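PDB 5BPK: gamma-glutamyltranspeptidase (Ggt) from Helicobacter pylori 26695, which cleaves the gamma-glutamyl bond of glutathione and related compounds and passes the gamma-glutamyl group to water or to an acceptor amino acid or peptide. Local coordinates for the interface of chains A and B. Sequence-based numbering; all coordinates share one arbitrary frame. Chains: chain A, Gamma-glutamyltranspeptidase (Ggt); chain B, Gamma-glutamyltranspeptidase (Ggt).

Contact 1: the interface of chains A and B. Residues chain A 65, 87-90, 102, 146; chain B 14-16.
B:Val14, B:Val16 and B:Ser15, in strand 13-19 of chain B, pair antiparallel with A:Ile90, A:Ala88 and A:Val89 of strand 85-91 in chain A, so one beta-sheet of this Ntn-hydrolase runs through both chains. A:Val89 and B:Ser15 exchange two backbone hydrogen bonds: A:Val89 N gives to B:Ser15 O at 2.9 Å, and B:Ser15 N gives back to A:Val89 O at 2.9 Å.

The two valines flank B:Ser15 and project from the same side of the strand. In B:Val14, CG1 stands anti to the backbone N (chi1 -178°), which brings this methyl to A:Ala65 CB on helix 61-75, 3.7 Å away. Alanine suits that spot, since its short side chain lets the helix come close to the sheet. A:Ile90 lies beside B:Val14 and points the same way, its CG1 4.1 Å from the same methyl.

B:Val16 divides its branches between two neighbours. CG2 meets the methyl CB of A:Ala88 at 4.0 Å, whereas CG1 reaches the ring tip of A:Phe102, CZ, at 4.1 Å, the two side chains crossing at about a right angle. Beta-branched valine favours extended backbone and offers two methyls for such packing. B:Val16 CG1 also lies 3.7 Å from the backbone oxygen A:Phe87 O.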
# COMPACT_ATOMS: atom_id res chain seq x y z
N ALA A 65 -1.31 4.76 15.20
CA ALA A 65 -1.56 4.04 13.95
C ALA A 65 -2.96 3.41 13.92
O ALA A 65 -3.63 3.42 12.89
CB ALA A 65 -0.49 2.98 13.72
N PHE A 87 -0.89 -4.16 5.43
CA PHE A 87 0.31 -4.57 6.14
C PHE A 87 0.80 -3.47 7.06
O PHE A 87 0.71 -2.28 6.73
CB PHE A 87 1.43 -4.89 5.15
CG PHE A 87 1.06 -5.91 4.11
CD1 PHE A 87 0.95 -7.26 4.45
CD2 PHE A 87 0.84 -5.54 2.80
CE1 PHE A 87 0.60 -8.21 3.49
CE2 PHE A 87 0.50 -6.48 1.82
CZ PHE A 87 0.38 -7.82 2.18
N ALA A 88 1.40 -3.86 8.18
CA ALA A 88 2.08 -2.91 9.06
C ALA A 88 3.47 -3.45 9.34
O ALA A 88 3.62 -4.58 9.80
CB ALA A 88 1.34 -2.73 10.37
N VAL A 89 4.48 -2.64 9.04
CA VAL A 89 5.85 -2.94 9.40
C VAL A 89 6.17 -2.08 10.63
O VAL A 89 5.94 -0.85 10.65
CB VAL A 89 6.80 -2.71 8.20
CG1 VAL A 89 8.25 -2.68 8.63
CG2 VAL A 89 6.57 -3.79 7.16
N ILE A 90 6.67 -2.73 11.68
CA ILE A 90 6.79 -2.08 12.98
C ILE A 90 8.19 -2.29 13.53
O ILE A 90 8.69 -3.41 13.52
CB ILE A 90 5.78 -2.66 13.99
CG1 ILE A 90 4.34 -2.45 13.48
CG2 ILE A 90 6.00 -2.02 15.37
CD1 ILE A 90 3.28 -3.23 14.25
N PHE A 102 -2.22 -8.34 7.59
CA PHE A 102 -3.68 -8.34 7.63
C PHE A 102 -4.28 -8.22 6.22
O PHE A 102 -5.28 -7.56 5.98
CB PHE A 102 -4.23 -7.32 8.65
CG PHE A 102 -3.85 -5.88 8.41
CD1 PHE A 102 -2.67 -5.36 8.91
CD2 PHE A 102 -4.75 -5.00 7.82
CE1 PHE A 102 -2.36 -4.01 8.75
CE2 PHE A 102 -4.44 -3.65 7.64
CZ PHE A 102 -3.23 -3.16 8.11
N MET A 146 -2.46 -5.38 16.38
CA MET A 146 -1.33 -4.53 16.79
C MET A 146 -1.62 -3.80 18.10
O MET A 146 -0.73 -3.68 18.94
CB MET A 146 -0.85 -3.59 15.67
CG MET A 146 -1.74 -2.48 15.26
SD MET A 146 -0.85 -1.55 13.97
CE MET A 146 -1.94 -1.74 12.58
N VAL B 14 5.87 2.79 13.08
CA VAL B 14 4.85 1.96 12.47
C VAL B 14 4.58 2.53 11.08
O VAL B 14 4.27 3.72 10.92
CB VAL B 14 3.54 1.98 13.29
CG1 VAL B 14 2.50 1.07 12.67
CG2 VAL B 14 3.80 1.56 14.74
N SER B 15 4.70 1.67 10.07
CA SER B 15 4.51 2.04 8.68
C SER B 15 3.39 1.15 8.14
O SER B 15 3.54 -0.07 8.11
CB SER B 15 5.81 1.84 7.93
OG SER B 15 5.78 2.45 6.66
N VAL B 16 2.26 1.76 7.80
CA VAL B 16 1.05 1.02 7.43
C VAL B 16 0.60 1.39 6.03
O VAL B 16 0.35 2.56 5.75
CB VAL B 16 -0.12 1.31 8.39
CG1 VAL B 16 -1.35 0.47 7.97
CG2 VAL B 16 0.28 1.06 9.85

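Contact 2: the interface of chains A and B. Residues chain A 271, 289, 292-293, 296, 301, 319; chain B 102, 106, 110.
The phenol ring of A:Tyr271 has A:Leu293 CD2 over the centre of one face, 3.7 Å above the plane, while at its edge, in plane, lies the carboxylate oxygen OD2 of B:Asp110. The carboxylate is turned 89° from the ring. From strand 267-271 the tyrosine hydroxyl OH donates a hydrogen bond to B:Asp110 OD2 at 2.6 Å, using the syn lone pair of that oxygen. On this syn side A:Tyr271 OH also has B:Asp110 OD1 as a second, longer neighbour at 3.1 Å. Tyrosine suits the place because its rigid ring rests against leucine while its hydroxyl projects to the acid.

B:Ser106, near the end of helix 96-109, supplies the second donor. Its OG reaches the anti lone pair of B:Asp110 OD2, also at 2.6 Å, so two hydroxyls grip one oxygen and should restrain rotation of the carboxylate; together they may also favour its charged form. A:Leu301 crosses the aspartate obliquely, and A:Leu301 CD1 comes to 4.0 Å from the carboxylate carbon B:Asp110 CG, adding an apolar neighbour to this polar group.

One helical turn before the serine, B:Leu102 buries far more surface than any other residue here. With CG anti to its backbone N (chi1 173°), it enters a bed of chain A side chains largely from helix 285-296. A:Leu289 CD1 packs against the backbone CA of B:Leu102 at 3.7 Å, and A:Ile292 crosses its side chain at about a right angle. A:Leu293 slides past in the opposite direction, though the modelled approach of their methyls is too tight to interpret. Branched leucine and isoleucine fill such a helix-to-helix seam, and flexible methionine can bend to touch both B:Leu102 and B:Ser106. A:Met296 meets B:Leu102 tip to tip, SD lying 3.6 Å from CD2; a bend at chi3 (52°) then carries its methyl CE on to B:Ser106, 3.8 Å from OG.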
# COMPACT_ATOMS: atom_id res chain seq x y z
N TYR A 271 21.62 -1.26 2.69
CA TYR A 271 21.99 -0.35 1.62
C TYR A 271 22.91 0.73 2.19
O TYR A 271 22.49 1.57 2.98
CB TYR A 271 20.74 0.27 1.00
CG TYR A 271 20.98 1.09 -0.24
CD1 TYR A 271 21.44 0.50 -1.42
CD2 TYR A 271 20.70 2.45 -0.26
CE1 TYR A 271 21.64 1.25 -2.56
CE2 TYR A 271 20.88 3.20 -1.40
CZ TYR A 271 21.35 2.59 -2.56
OH TYR A 271 21.54 3.33 -3.70
N LEU A 289 12.09 -4.27 -3.49
CA LEU A 289 12.69 -3.03 -3.01
C LEU A 289 14.15 -3.29 -2.66
O LEU A 289 15.05 -2.60 -3.12
CB LEU A 289 11.95 -2.53 -1.77
CG LEU A 289 12.62 -1.42 -0.96
CD1 LEU A 289 12.86 -0.21 -1.84
CD2 LEU A 289 11.76 -1.10 0.27
N ILE A 292 16.33 -4.31 -5.78
CA ILE A 292 16.67 -3.19 -6.69
C ILE A 292 17.75 -2.30 -6.04
O ILE A 292 18.73 -1.93 -6.68
CB ILE A 292 15.41 -2.39 -7.08
CG1 ILE A 292 14.47 -3.24 -7.93
CG2 ILE A 292 15.79 -1.15 -7.87
CD1 ILE A 292 13.03 -2.74 -7.95
N LEU A 293 17.58 -1.99 -4.77
CA LEU A 293 18.62 -1.32 -4.00
C LEU A 293 19.96 -2.07 -4.03
O LEU A 293 21.02 -1.46 -4.18
CB LEU A 293 18.18 -1.09 -2.54
CG LEU A 293 17.15 0.03 -2.34
CD1 LEU A 293 16.63 0.08 -0.91
CD2 LEU A 293 17.70 1.41 -2.74
N MET A 296 21.61 -1.39 -7.32
CA MET A 296 22.05 0.01 -7.33
C MET A 296 23.30 0.24 -6.45
O MET A 296 24.13 1.10 -6.76
CB MET A 296 20.92 0.90 -6.83
CG MET A 296 19.75 0.99 -7.81
SD MET A 296 18.24 1.71 -7.12
CE MET A 296 18.86 3.25 -6.42
N LEU A 301 26.15 6.15 -6.87
CA LEU A 301 25.14 7.03 -7.44
C LEU A 301 25.36 8.49 -7.02
O LEU A 301 25.10 9.40 -7.81
CB LEU A 301 23.74 6.56 -7.05
CG LEU A 301 23.32 5.16 -7.50
CD1 LEU A 301 21.91 4.93 -7.00
CD2 LEU A 301 23.39 4.95 -9.02
N MET A 319 15.08 -2.56 -11.97
CA MET A 319 13.62 -2.67 -11.90
C MET A 319 13.10 -3.68 -12.92
O MET A 319 12.26 -4.49 -12.61
CB MET A 319 12.96 -1.32 -12.19
CG MET A 319 13.16 -0.27 -11.13
SD MET A 319 12.67 1.38 -11.71
CE MET A 319 13.04 2.35 -10.23
N LEU B 102 11.46 3.07 -3.35
CA LEU B 102 12.89 3.00 -3.68
C LEU B 102 13.49 4.39 -3.92
O LEU B 102 14.56 4.72 -3.42
CB LEU B 102 13.07 2.13 -4.95
CG LEU B 102 14.37 1.93 -5.72
CD1 LEU B 102 14.78 3.13 -6.52
CD2 LEU B 102 15.46 1.49 -4.78
N SER B 106 16.40 6.31 -1.80
CA SER B 106 17.63 6.66 -2.52
C SER B 106 17.87 8.16 -2.48
O SER B 106 19.00 8.61 -2.31
CB SER B 106 17.55 6.18 -3.97
OG SER B 106 18.63 6.64 -4.76
N ASP B 110 21.34 8.40 -1.08
CA ASP B 110 22.29 8.65 -2.16
C ASP B 110 22.55 10.13 -2.40
O ASP B 110 23.69 10.53 -2.62
CB ASP B 110 21.83 7.99 -3.45
CG ASP B 110 21.89 6.50 -3.37
OD1 ASP B 110 22.97 5.99 -3.00
OD2 ASP B 110 20.88 5.84 -3.67

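Contact 1 and contact 2 lie about 23 Å apart, measured between the centres of their C-alpha atoms, and share no residue or secondary-structure element. Contact 1 unites the chains through strands, with helices 61-75 and 139-150 of chain A packed beside the chain B strand; contact 2 sets helix 96-109 of chain B against helix 285-296 and strand 267-271 of chain A. Enzymes of this family mature by autocleavage of one precursor, which leaves a threonine at the start of the small subunit. Contacts at two well-separated places are consistent with two chains that form one folded unit.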